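Local coordinates for protein major extracellular endoglucanase (Xanthomonas campestris pv. campestris, PDB 4TUF) that catalyses the endohydrolysis of beta-1,4-glucosidic linkages in cellulose, lichenin and cereal beta-D-glucans, through the family 5 glycoside hydrolase catalytic domain modelled here, at residues H35-R40 with D328-V332; F61-T65 with H110-C115; V195-T199 with I210-L216; V237-D241 with R289-W293. All blocks are in the same frame, centred on the assembly; numbering follows the deposited sequence.

Contact 1. Residues H35-R40 with D328-V332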
loop_
_atom_site.group_PDB
_atom_site.type_symbol
_atom_site.label_atom_id
_atom_site.label_comp_id
_atom_site.label_asym_id
_atom_site.label_seq_id
_atom_site.Cartn_x
_atom_site.Cartn_y
_atom_site.Cartn_z
ATOM N N HIS A 35 4.939 -8.483 11.834
ATOM C CA HIS A 35 6.304 -8.815 12.234
ATOM C C HIS A 35 6.772 -8.094 13.490
ATOM O O HIS A 35 6.248 -7.041 13.849
ATOM C CB HIS A 35 7.280 -8.502 11.095
ATOM C CG HIS A 35 7.361 -9.574 10.054
ATOM N ND1 HIS A 35 7.711 -9.315 8.747
ATOM C CD2 HIS A 35 7.146 -10.909 10.129
ATOM C CE1 HIS A 35 7.705 -10.443 8.059
ATOM N NE2 HIS A 35 7.365 -11.425 8.874
ATOM N N GLY A 36 7.776 -8.671 14.145
ATOM C CA GLY A 36 8.429 -8.031 15.268
ATOM C C GLY A 36 7.917 -8.469 16.623
ATOM O O GLY A 36 8.393 -7.999 17.659
ATOM N N LEU A 37 6.954 -9.381 16.628
ATOM C CA LEU A 37 6.382 -9.840 17.885
ATOM C C LEU A 37 7.297 -10.861 18.559
ATOM O O LEU A 37 6.926 -11.467 19.563
ATOM C CB LEU A 37 4.983 -10.419 17.664
ATOM C CG LEU A 37 4.005 -9.458 16.977
ATOM C CD1 LEU A 37 2.559 -9.910 17.128
ATOM C CD2 LEU A 37 4.177 -8.027 17.483
ATOM N N TRP A 38 8.494 -11.046 18.009
ATOM C CA TRP A 38 9.545 -11.770 18.723
ATOM C C TRP A 38 10.352 -10.795 19.570
ATOM O O TRP A 38 11.011 -11.186 20.530
ATOM C CB TRP A 38 10.470 -12.523 17.756
ATOM C CG TRP A 38 11.050 -11.666 16.665
ATOM C CD1 TRP A 38 12.201 -10.937 16.719
ATOM C CD2 TRP A 38 10.506 -11.458 15.356
ATOM N NE1 TRP A 38 12.407 -10.284 15.527
ATOM C CE2 TRP A 38 11.381 -10.590 14.672
ATOM C CE3 TRP A 38 9.362 -11.923 14.696
ATOM C CZ2 TRP A 38 11.148 -10.173 13.361
ATOM C CZ3 TRP A 38 9.131 -11.507 13.392
ATOM C CH2 TRP A 38 10.019 -10.639 12.740
ATOM N N ALA A 39 10.282 -9.517 19.212
ATOM C CA ALA A 39 11.101 -8.496 19.850
ATOM C C ALA A 39 10.272 -7.481 20.637
ATOM O O ALA A 39 10.767 -6.867 21.583
ATOM C CB ALA A 39 11.940 -7.783 18.805
ATOM N N ARG A 40 9.013 -7.311 20.244
ATOM C CA ARG A 40 8.165 -6.260 20.802
ATOM C C ARG A 40 6.765 -6.749 21.166
ATOM O O ARG A 40 6.313 -7.789 20.684
ATOM C CB ARG A 40 8.044 -5.098 19.808
ATOM C CG ARG A 40 9.367 -4.495 19.366
ATOM C CD ARG A 40 9.993 -3.640 20.457
ATOM N NE ARG A 40 9.077 -2.620 20.967
ATOM C CZ ARG A 40 8.769 -1.494 20.328
ATOM N NH1 ARG A 40 9.296 -1.231 19.141
ATOM N NH2 ARG A 40 7.927 -0.628 20.874
ATOM N N ASP A 328 17.081 -3.440 15.770
ATOM C CA ASP A 328 16.811 -3.769 17.170
ATOM C C ASP A 328 15.317 -3.674 17.483
ATOM O O ASP A 328 14.891 -3.953 18.603
ATOM C CB ASP A 328 17.608 -2.859 18.114
ATOM C CG ASP A 328 17.418 -1.382 17.812
ATOM O OD1 ASP A 328 16.531 -1.029 17.001
ATOM O OD2 ASP A 328 18.156 -0.564 18.398
ATOM N N TRP A 329 14.539 -3.259 16.488
ATOM C CA TRP A 329 13.083 -3.174 16.591
ATOM C C TRP A 329 12.598 -2.165 17.624
ATOM O O TRP A 329 11.424 -2.172 17.993
ATOM C CB TRP A 329 12.498 -4.552 16.900
ATOM C CG TRP A 329 12.401 -5.392 15.688
ATOM C CD1 TRP A 329 13.335 -6.268 15.214
ATOM C CD2 TRP A 329 11.313 -5.416 14.759
ATOM N NE1 TRP A 329 12.887 -6.846 14.047
ATOM C CE2 TRP A 329 11.648 -6.338 13.747
ATOM C CE3 TRP A 329 10.087 -4.751 14.687
ATOM C CZ2 TRP A 329 10.801 -6.609 12.677
ATOM C CZ3 TRP A 329 9.247 -5.021 13.624
ATOM C CH2 TRP A 329 9.606 -5.945 12.634
ATOM N N THR A 330 13.494 -1.288 18.073
ATOM C CA THR A 330 13.136 -0.282 19.063
ATOM C C THR A 330 13.578 1.120 18.653
ATOM O O THR A 330 12.908 2.097 18.970
ATOM C CB THR A 330 13.743 -0.612 20.441
ATOM O OG1 THR A 330 15.125 -0.954 20.289
ATOM C CG2 THR A 330 13.017 -1.784 21.073
ATOM N N SER A 331 14.700 1.218 17.948
ATOM C CA SER A 331 15.265 2.520 17.593
ATOM C C SER A 331 14.632 3.088 16.322
ATOM O O SER A 331 14.386 2.360 15.358
ATOM C CB SER A 331 16.779 2.413 17.419
ATOM O OG SER A 331 17.371 1.752 18.525
ATOM N N VAL A 332 14.380 4.393 16.323
ATOM C CA VAL A 332 13.686 5.038 15.214
ATOM C C VAL A 332 14.629 5.853 14.331
ATOM O O VAL A 332 15.425 6.649 14.818
ATOM C CB VAL A 332 12.546 5.953 15.727
ATOM C CG1 VAL A 332 11.921 6.738 14.577
ATOM C CG2 VAL A 332 11.491 5.130 16.443
#
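Trp329 lays its indole against Gly36, Trp38 and Ala39, and that single side chain dominates the contact. In the TIM barrel of this domain, 35-40 belongs to the loop between strand 16-23 and helix 42-51, while residues 328-332 belong to the loop between strand 309-311 and helix 334-344. Those two strands pair in parallel within the barrel, so the contact joins loops that follow neighbouring strands. Gly36 CA sits over one face of the Trp329 indole, 3.5 Å from the centroid of its six-membered ring and close to the ring normal, a CH-pi contact. Trp38 meets Trp329 in a T-shaped pair: the edge of Trp38 is directed at the face of Trp329, with the planes 80° apart and the five-membered ring centroids 5.1 Å apart. Nearer the backbone, Ala39 CB packs on Trp329 CB at 3.8 Å.

Arg40 is the second large contributor. Its chain bends at chi2 and chi3 (-74° and -53°), curling the guanidinium back to the Trp329 carbonyl, and CD rests on Thr330 CG2 at 3.6 Å along the way. Arg40 NH1 donates to Trp329 O at 2.6 Å, in the carbonyl plane and only slightly tilted from the guanidinium plane. NH1 also binds Gln48 OE1 of helix 42-51, so helix and loop both grip the same nitrogen. Asp328, the residue before Trp329, holds the turn: its OD1 accepts from Thr330 N in an Asx turn and from Ser331 N at 3.0 Å, both from the same face of the carboxylate.

Contact 2. Residues F61-T65 with H110-C115. With 2HP (dihydrogenphosphate ion), chain J.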
loop_
_atom_site.group_PDB
_atom_site.type_symbol
_atom_site.label_atom_id
_atom_site.label_comp_id
_atom_site.label_asym_id
_atom_site.label_seq_id
_atom_site.Cartn_x
_atom_site.Cartn_y
_atom_site.Cartn_z
ATOM N N PHE A 61 -2.124 -8.555 3.653
ATOM C CA PHE A 61 -2.581 -9.853 4.139
ATOM C C PHE A 61 -2.550 -10.862 2.989
ATOM O O PHE A 61 -2.325 -10.496 1.841
ATOM C CB PHE A 61 -3.988 -9.757 4.730
ATOM C CG PHE A 61 -5.055 -9.467 3.708
ATOM C CD1 PHE A 61 -5.704 -10.502 3.043
ATOM C CD2 PHE A 61 -5.406 -8.159 3.406
ATOM C CE1 PHE A 61 -6.680 -10.236 2.092
ATOM C CE2 PHE A 61 -6.377 -7.888 2.460
ATOM C CZ PHE A 61 -7.016 -8.928 1.802
ATOM N N CYS A 62 -2.781 -12.129 3.303
ATOM C CA CYS A 62 -2.840 -13.178 2.294
ATOM C C CYS A 62 -4.051 -14.044 2.606
ATOM O O CYS A 62 -4.557 -13.998 3.726
ATOM C CB CYS A 62 -1.551 -14.000 2.289
ATOM S SG CYS A 62 -1.241 -14.945 3.809
ATOM N N PRO A 63 -4.540 -14.813 1.620
ATOM C CA PRO A 63 -5.705 -15.676 1.839
ATOM C C PRO A 63 -5.574 -16.605 3.046
ATOM O O PRO A 63 -6.508 -16.685 3.846
ATOM C CB PRO A 63 -5.772 -16.487 0.547
ATOM C CG PRO A 63 -5.244 -15.561 -0.484
ATOM C CD PRO A 63 -4.142 -14.792 0.199
ATOM N N ALA A 64 -4.440 -17.286 3.177
ATOM C CA ALA A 64 -4.228 -18.224 4.278
ATOM C C ALA A 64 -4.492 -17.589 5.645
ATOM O O ALA A 64 -5.043 -18.233 6.538
ATOM C CB ALA A 64 -2.818 -18.783 4.228
ATOM N N THR A 65 -4.104 -16.327 5.800
ATOM C CA THR A 65 -4.307 -15.606 7.054
ATOM C C THR A 65 -5.793 -15.486 7.407
ATOM O O THR A 65 -6.167 -15.474 8.585
ATOM C CB THR A 65 -3.673 -14.201 6.984
ATOM O OG1 THR A 65 -2.248 -14.331 6.932
ATOM C CG2 THR A 65 -4.050 -13.362 8.190
ATOM N N HIS A 110 -4.570 -6.725 -0.368
ATOM C CA HIS A 110 -4.481 -8.112 -0.824
ATOM C C HIS A 110 -3.132 -8.317 -1.492
ATOM O O HIS A 110 -2.973 -8.069 -2.693
ATOM C CB HIS A 110 -5.615 -8.446 -1.793
ATOM C CG HIS A 110 -5.746 -9.908 -2.084
ATOM N ND1 HIS A 110 -4.759 -10.632 -2.721
ATOM C CD2 HIS A 110 -6.747 -10.782 -1.820
ATOM C CE1 HIS A 110 -5.144 -11.892 -2.832
ATOM N NE2 HIS A 110 -6.348 -12.009 -2.296
ATOM N N HIS A 111 -2.159 -8.779 -0.715
ATOM C CA HIS A 111 -0.763 -8.626 -1.102
ATOM C C HIS A 111 -0.239 -9.778 -1.940
ATOM O O HIS A 111 0.443 -9.570 -2.950
ATOM C CB HIS A 111 0.096 -8.464 0.150
ATOM C CG HIS A 111 1.346 -7.676 -0.072
ATOM N ND1 HIS A 111 1.357 -6.300 -0.109
ATOM C CD2 HIS A 111 2.628 -8.072 -0.259
ATOM C CE1 HIS A 111 2.595 -5.880 -0.313
ATOM N NE2 HIS A 111 3.384 -6.935 -0.406
ATOM N N THR A 112 -0.546 -10.997 -1.513
ATOM C CA THR A 112 -0.042 -12.184 -2.194
ATOM C C THR A 112 -1.055 -13.309 -2.122
ATOM O O THR A 112 -1.710 -13.483 -1.097
ATOM C CB THR A 112 1.291 -12.664 -1.590
ATOM O OG1 THR A 112 1.569 -13.996 -2.044
ATOM C CG2 THR A 112 1.218 -12.669 -0.077
ATOM N N PRO A 113 -1.188 -14.076 -3.216
ATOM C CA PRO A 113 -2.129 -15.202 -3.269
ATOM C C PRO A 113 -1.683 -16.433 -2.487
ATOM O O PRO A 113 -2.515 -17.312 -2.270
ATOM C CB PRO A 113 -2.195 -15.524 -4.765
ATOM C CG PRO A 113 -0.862 -15.100 -5.292
ATOM C CD PRO A 113 -0.502 -13.867 -4.504
ATOM N N ASP A 114 -0.416 -16.502 -2.074
ATOM C CA ASP A 114 0.115 -17.729 -1.478
ATOM C C ASP A 114 1.086 -17.511 -0.329
ATOM O O ASP A 114 1.923 -18.374 -0.056
ATOM C CB ASP A 114 0.810 -18.582 -2.549
ATOM C CG ASP A 114 1.916 -17.828 -3.293
ATOM O OD1 ASP A 114 2.533 -16.901 -2.722
ATOM O OD2 ASP A 114 2.175 -18.177 -4.464
ATOM N N CYS A 115 0.988 -16.362 0.331
ATOM C CA CYS A 115 1.842 -16.067 1.480
ATOM C C CYS A 115 3.332 -16.160 1.127
ATOM O O CYS A 115 4.163 -16.505 1.968
ATOM C CB CYS A 115 1.493 -17.003 2.649
ATOM S SG CYS A 115 -0.090 -16.592 3.438
HETATM P P 2HP J . 6.283 -17.966 -5.355
HETATM O O1 2HP J . 5.170 -17.487 -4.451
HETATM O O2 2HP J . 6.407 -17.039 -6.543
HETATM O O3 2HP J . 7.581 -17.963 -4.585
HETATM O O4 2HP J . 5.980 -19.364 -5.847
#
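The Phe61 ring carries His110 CA over one face, 4.0 Å from the ring centroid and offset toward the rim, a CH-pi contact at the ends of two parallel strands of the TIM barrel, 56-61 and 105-110. The imidazole of His110 stands obliquely to the phenyl ring, its plane turned 70° from it, and Pro63 CG comes within 4.1 Å of His110 NE2. That nitrogen is held by Tyr127 OH. With CG set between the backbone N and the carbonyl carbon (chi1 68°), Phe61 brings CE2 and CZ to the His110 backbone.

The strand pairing ends with His111 N donating to Phe61 O at 3.1 Å. His111 then turns its own side chain toward the active site, about 4 Å from that of Glu278, the probable nucleophile, while Asp109 accepts from its ND1. Past the strands a covalent link takes over: Cys62 SG and Cys115 SG form a 2.0 Å disulfide, against which Ala64 CB packs. Cys115 itself is poorly ordered. A dihydrogenphosphate ion, bound by Gly117 N, lies beside Asp114. Thr112 OG1, hydrogen-bonded to Gly117 O, also shapes the loop through an ST turn, accepting almost straight from Asp114 N at 3.2 Å.

Contact 3. Residues V195-T199 with I210-L216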
loop_
_atom_site.group_PDB
_atom_site.type_symbol
_atom_site.label_atom_id
_atom_site.label_comp_id
_atom_site.label_asym_id
_atom_site.label_seq_id
_atom_site.Cartn_x
_atom_site.Cartn_y
_atom_site.Cartn_z
ATOM N N VAL A 195 -6.659 1.398 -6.325
ATOM C CA VAL A 195 -6.207 0.699 -7.519
ATOM C C VAL A 195 -4.784 1.105 -7.869
ATOM O O VAL A 195 -4.446 2.287 -7.880
ATOM C CB VAL A 195 -7.126 0.975 -8.717
ATOM C CG1 VAL A 195 -6.633 0.223 -9.950
ATOM C CG2 VAL A 195 -8.550 0.582 -8.382
ATOM N N GLU A 196 -3.946 0.115 -8.139
ATOM C CA GLU A 196 -2.560 0.374 -8.485
ATOM C C GLU A 196 -2.363 0.283 -9.984
ATOM O O GLU A 196 -3.226 -0.214 -10.721
ATOM C CB GLU A 196 -1.631 -0.609 -7.774
ATOM C CG GLU A 196 -1.798 -0.635 -6.257
ATOM C CD GLU A 196 -0.903 -1.670 -5.599
ATOM O OE1 GLU A 196 0.223 -1.876 -6.108
ATOM O OE2 GLU A 196 -1.334 -2.284 -4.593
ATOM N N GLY A 197 -1.214 0.763 -10.434
ATOM C CA GLY A 197 -0.886 0.692 -11.836
ATOM C C GLY A 197 -0.346 -0.670 -12.222
ATOM O O GLY A 197 -0.405 -1.630 -11.453
ATOM N N ILE A 198 0.169 -0.747 -13.441
ATOM C CA ILE A 198 0.802 -1.950 -13.941
ATOM C C ILE A 198 2.236 -1.583 -14.297
ATOM O O ILE A 198 2.754 -0.581 -13.799
ATOM C CB ILE A 198 0.052 -2.508 -15.156
ATOM C CG1 ILE A 198 0.020 -1.467 -16.277
ATOM C CG2 ILE A 198 -1.371 -2.886 -14.753
ATOM C CD1 ILE A 198 -0.369 -2.027 -17.624
ATOM N N THR A 199 2.886 -2.376 -15.141
ATOM C CA THR A 199 4.191 -1.974 -15.649
ATOM C C THR A 199 4.088 -1.584 -17.127
ATOM O O THR A 199 3.354 -0.652 -17.464
ATOM C CB THR A 199 5.256 -3.074 -15.435
ATOM O OG1 THR A 199 4.743 -4.347 -15.837
ATOM C CG2 THR A 199 5.626 -3.139 -13.971
ATOM N N ILE A 210 9.806 1.071 -15.451
ATOM C CA ILE A 210 8.614 1.120 -14.611
ATOM C C ILE A 210 8.689 0.107 -13.467
ATOM O O ILE A 210 9.060 -1.049 -13.672
ATOM C CB ILE A 210 7.341 0.855 -15.439
ATOM C CG1 ILE A 210 7.223 1.870 -16.575
ATOM C CG2 ILE A 210 6.117 0.917 -14.559
ATOM C CD1 ILE A 210 5.966 1.725 -17.390
ATOM N N PHE A 211 8.347 0.551 -12.261
ATOM C CA PHE A 211 8.301 -0.331 -11.099
ATOM C C PHE A 211 6.952 -1.032 -11.021
ATOM O O PHE A 211 5.964 -0.535 -11.558
ATOM C CB PHE A 211 8.557 0.453 -9.809
ATOM C CG PHE A 211 9.964 0.971 -9.674
ATOM C CD1 PHE A 211 10.970 0.162 -9.174
ATOM C CD2 PHE A 211 10.277 2.271 -10.035
ATOM C CE1 PHE A 211 12.264 0.638 -9.042
ATOM C CE2 PHE A 211 11.574 2.750 -9.905
ATOM C CZ PHE A 211 12.566 1.936 -9.407
ATOM N N TRP A 212 6.918 -2.183 -10.352
ATOM C CA TRP A 212 5.684 -2.944 -10.174
ATOM C C TRP A 212 4.568 -2.068 -9.609
ATOM O O TRP A 212 4.767 -1.374 -8.614
ATOM C CB TRP A 212 5.910 -4.135 -9.245
ATOM C CG TRP A 212 6.800 -5.200 -9.791
ATOM C CD1 TRP A 212 7.432 -5.205 -10.999
ATOM C CD2 TRP A 212 7.157 -6.427 -9.143
ATOM N NE1 TRP A 212 8.175 -6.360 -11.138
ATOM C CE2 TRP A 212 8.017 -7.128 -10.014
ATOM C CE3 TRP A 212 6.837 -7.000 -7.910
ATOM C CZ2 TRP A 212 8.553 -8.374 -9.693
ATOM C CZ3 TRP A 212 7.376 -8.236 -7.591
ATOM C CH2 TRP A 212 8.225 -8.908 -8.478
ATOM N N GLY A 213 3.403 -2.102 -10.249
ATOM C CA GLY A 213 2.266 -1.314 -9.808
ATOM C C GLY A 213 2.514 0.177 -9.918
ATOM O O GLY A 213 1.879 0.970 -9.222
ATOM N N GLY A 214 3.429 0.565 -10.802
ATOM C CA GLY A 214 3.857 1.951 -10.873
ATOM C C GLY A 214 3.393 2.757 -12.077
ATOM O O GLY A 214 3.585 3.976 -12.103
ATOM N N ASN A 215 2.791 2.097 -13.066
ATOM C CA ASN A 215 2.383 2.776 -14.296
ATOM C C ASN A 215 0.878 2.978 -14.388
ATOM O O ASN A 215 0.115 2.015 -14.388
ATOM C CB ASN A 215 2.860 1.997 -15.524
ATOM C CG ASN A 215 2.662 2.766 -16.825
ATOM O OD1 ASN A 215 2.455 3.980 -16.824
ATOM N ND2 ASN A 215 2.735 2.058 -17.942
ATOM N N LEU A 216 0.457 4.234 -14.491
ATOM C CA LEU A 216 -0.961 4.549 -14.607
ATOM C C LEU A 216 -1.326 5.129 -15.975
ATOM O O LEU A 216 -2.483 5.496 -16.207
ATOM C CB LEU A 216 -1.371 5.525 -13.509
ATOM C CG LEU A 216 -1.594 4.925 -12.128
ATOM C CD1 LEU A 216 -1.850 6.041 -11.141
ATOM C CD2 LEU A 216 -2.764 3.963 -12.167
#
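Ile198 and Asn215 exchange backbone hydrogen bonds in both directions: Ile198 N to Asn215 O at 2.9 Å and Asn215 N to Ile198 O at 2.8 Å. Gly214 N adds a weak bond to the same Ile198 O, and Gly197 N a weak one to Gly213 O. Alongside them runs a CA-H...O contact, Gly213 CA to Gly197 O at 3.2 Å.

One side chain joins this backbone network. Asn215 ND2 donates to Thr199 O at 2.8 Å, with the acceptor in the plane of the amide; CG anti to the backbone N (chi1 -171°) carries the amide across to that carbonyl. ND2 also binds Ser205 OG, and Gln217 occupies OD1.

The pattern is a single antiparallel bridge with a classic beta bulge, in which Ile198 is matched by two residues, Gly214 and Asn215. The bulge runs on from a type II turn, Phe211 to Gly214, that shares Gly214 with it. It lies in the long loop after barrel strand 192-195. Glu196 OE1 there accepts from the backbone N of Glu157, the probable proton donor, and OE2 is salt-bridged to Arg58.

Van der Waals contacts fill in round the turn. Thr199 CG2 lies 3.8 Å from Trp212 CA, Ile210 CG2 packs on Thr199 CA at 3.6 Å, and Leu216 CD2 reaches Gly197 CA at 3.8 Å.

Contact 4. Residues V237-D241 with R289-W293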
loop_
_atom_site.group_PDB
_atom_site.type_symbol
_atom_site.label_atom_id
_atom_site.label_comp_id
_atom_site.label_asym_id
_atom_site.label_seq_id
_atom_site.Cartn_x
_atom_site.Cartn_y
_atom_site.Cartn_z
ATOM N N VAL A 237 6.242 3.580 -6.122
ATOM C CA VAL A 237 7.470 4.047 -6.742
ATOM C C VAL A 237 8.631 3.836 -5.774
ATOM O O VAL A 237 8.481 4.034 -4.570
ATOM C CB VAL A 237 7.363 5.531 -7.158
ATOM C CG1 VAL A 237 6.862 6.373 -6.006
ATOM C CG2 VAL A 237 8.695 6.053 -7.670
ATOM N N TYR A 238 9.776 3.408 -6.296
ATOM C CA TYR A 238 10.960 3.203 -5.470
ATOM C C TYR A 238 12.192 3.857 -6.093
ATOM O O TYR A 238 12.128 4.395 -7.205
ATOM C CB TYR A 238 11.215 1.715 -5.261
ATOM C CG TYR A 238 9.998 0.948 -4.819
ATOM C CD1 TYR A 238 9.688 0.814 -3.473
ATOM C CD2 TYR A 238 9.154 0.355 -5.751
ATOM C CE1 TYR A 238 8.568 0.118 -3.069
ATOM C CE2 TYR A 238 8.036 -0.346 -5.356
ATOM C CZ TYR A 238 7.751 -0.463 -4.013
ATOM O OH TYR A 238 6.640 -1.159 -3.608
ATOM N N GLY A 239 13.308 3.812 -5.369
ATOM C CA GLY A 239 14.535 4.454 -5.799
ATOM C C GLY A 239 15.672 3.487 -6.076
ATOM O O GLY A 239 15.457 2.283 -6.226
ATOM N N PRO A 240 16.901 4.019 -6.128
ATOM C CA PRO A 240 18.107 3.319 -6.588
ATOM C C PRO A 240 18.378 1.980 -5.902
ATOM O O PRO A 240 18.949 1.097 -6.543
ATOM C CB PRO A 240 19.226 4.313 -6.268
ATOM C CG PRO A 240 18.559 5.641 -6.287
ATOM C CD PRO A 240 17.193 5.404 -5.718
ATOM N N ASP A 241 17.982 1.822 -4.642
ATOM C CA ASP A 241 18.334 0.609 -3.907
ATOM C C ASP A 241 17.297 -0.500 -4.033
ATOM O O ASP A 241 17.454 -1.564 -3.438
ATOM C CB ASP A 241 18.572 0.924 -2.428
ATOM C CG ASP A 241 17.470 1.763 -1.824
ATOM O OD1 ASP A 241 16.414 1.936 -2.474
ATOM O OD2 ASP A 241 17.667 2.247 -0.688
ATOM N N ARG A 289 22.573 8.169 -3.446
ATOM C CA ARG A 289 21.485 8.655 -4.283
ATOM C C ARG A 289 20.104 8.476 -3.669
ATOM O O ARG A 289 19.187 9.226 -4.003
ATOM C CB ARG A 289 21.507 7.957 -5.643
ATOM C CG ARG A 289 22.550 8.470 -6.601
ATOM C CD ARG A 289 22.471 7.712 -7.910
ATOM N NE ARG A 289 22.662 6.281 -7.701
ATOM C CZ ARG A 289 22.958 5.423 -8.669
ATOM N NH1 ARG A 289 23.100 5.855 -9.916
ATOM N NH2 ARG A 289 23.119 4.135 -8.391
ATOM N N ASP A 290 19.932 7.483 -2.801
ATOM C CA ASP A 290 18.597 7.229 -2.275
ATOM C C ASP A 290 18.167 8.361 -1.356
ATOM O O ASP A 290 16.982 8.666 -1.250
ATOM C CB ASP A 290 18.516 5.895 -1.537
ATOM C CG ASP A 290 17.078 5.535 -1.156
ATOM O OD1 ASP A 290 16.352 4.964 -2.001
ATOM O OD2 ASP A 290 16.668 5.839 -0.014
ATOM N N LYS A 291 19.134 8.982 -0.695
ATOM C CA LYS A 291 18.867 10.177 0.089
ATOM C C LYS A 291 18.296 11.240 -0.845
ATOM O O LYS A 291 17.153 11.676 -0.685
ATOM C CB LYS A 291 20.144 10.669 0.774
ATOM C CG LYS A 291 19.958 11.191 2.189
ATOM C CD LYS A 291 19.312 12.565 2.208
ATOM C CE LYS A 291 19.476 13.230 3.571
ATOM N NZ LYS A 291 18.899 14.605 3.593
ATOM N N THR A 292 19.096 11.620 -1.837
ATOM C CA THR A 292 18.682 12.574 -2.861
ATOM C C THR A 292 17.334 12.220 -3.494
ATOM O O THR A 292 16.468 13.077 -3.646
ATOM C CB THR A 292 19.730 12.672 -3.982
ATOM O OG1 THR A 292 21.030 12.875 -3.413
ATOM C CG2 THR A 292 19.400 13.823 -4.913
ATOM N N TRP A 293 17.163 10.952 -3.852
ATOM C CA TRP A 293 15.946 10.500 -4.518
ATOM C C TRP A 293 14.690 10.710 -3.669
ATOM O O TRP A 293 13.685 11.221 -4.164
ATOM C CB TRP A 293 16.061 9.023 -4.907
ATOM C CG TRP A 293 14.789 8.497 -5.490
ATOM C CD1 TRP A 293 14.387 8.586 -6.790
ATOM C CD2 TRP A 293 13.738 7.821 -4.790
ATOM N NE1 TRP A 293 13.152 8.003 -6.943
ATOM C CE2 TRP A 293 12.733 7.525 -5.730
ATOM C CE3 TRP A 293 13.553 7.433 -3.463
ATOM C CZ2 TRP A 293 11.558 6.866 -5.382
ATOM C CZ3 TRP A 293 12.391 6.776 -3.120
ATOM C CH2 TRP A 293 11.408 6.495 -4.075
HETATM O O HOH W 1 11.700 6.710 -8.671
#
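At the end of barrel strand 231-238 the backbone of Tyr238 and Gly239 passes over one face of Trp293, which projects from helix 288-303. Gly239 CA stands 3.6 Å from the centroid of the six-membered ring, nearly on its normal, a CH-pi contact. Val237 CG2 instead meets the indole at its edge, in plane, 3.8 Å from CZ2. A chi1 of 175° swings the Trp293 indole away from its own backbone N and out from the helix against the strand end. A water bridges the pair, accepting from Trp293 NE1 at 2.6 Å and donating to Tyr238 O at 2.8 Å.

In the TIM barrel this is where the end of a strand and the loop after it pack on an outer helix, beside the active site. Tyr238 points the other way, and its OH hydrogen-bonds to both Glu278 and Glu157, the probable nucleophile and proton donor.

Past Gly239, Pro240 wedges against the helix, CG on Arg289 CB at 3.8 Å and CD on Trp293 CB at 3.9 Å. Next come two carboxylates: Asp241 OD1 lies 3.1 Å from Asp290 OD1. Backbone donors, Lys282 N to Asp241 OD2 and Tyr283 N to Asp290 OD2, may offset the repulsion.

Contact 1 is the most peripheral, its centre about 21 Å from the centre of the chain, and only partly buried; contacts 2, 3 and 4 are buried, and each includes or adjoins a residue near the presumed catalytic glutamates. Their chemistry follows their place. Contact 1 joins two loops through a tryptophan and one arginine bond, contact 2 extends a strand pair into a disulfide, contact 3 folds one loop back on itself mostly by backbone bonds, and contact 4 sets a strand end on a helix by ring-face packing. Contacts 3 and 4 follow adjacent strands, 192-195 and 231-238, and touch directly, Phe211 CE2 lying 3.2 Å from Tyr238 O. Contacts 1 and 3 lie on opposite sides of the chain's centre.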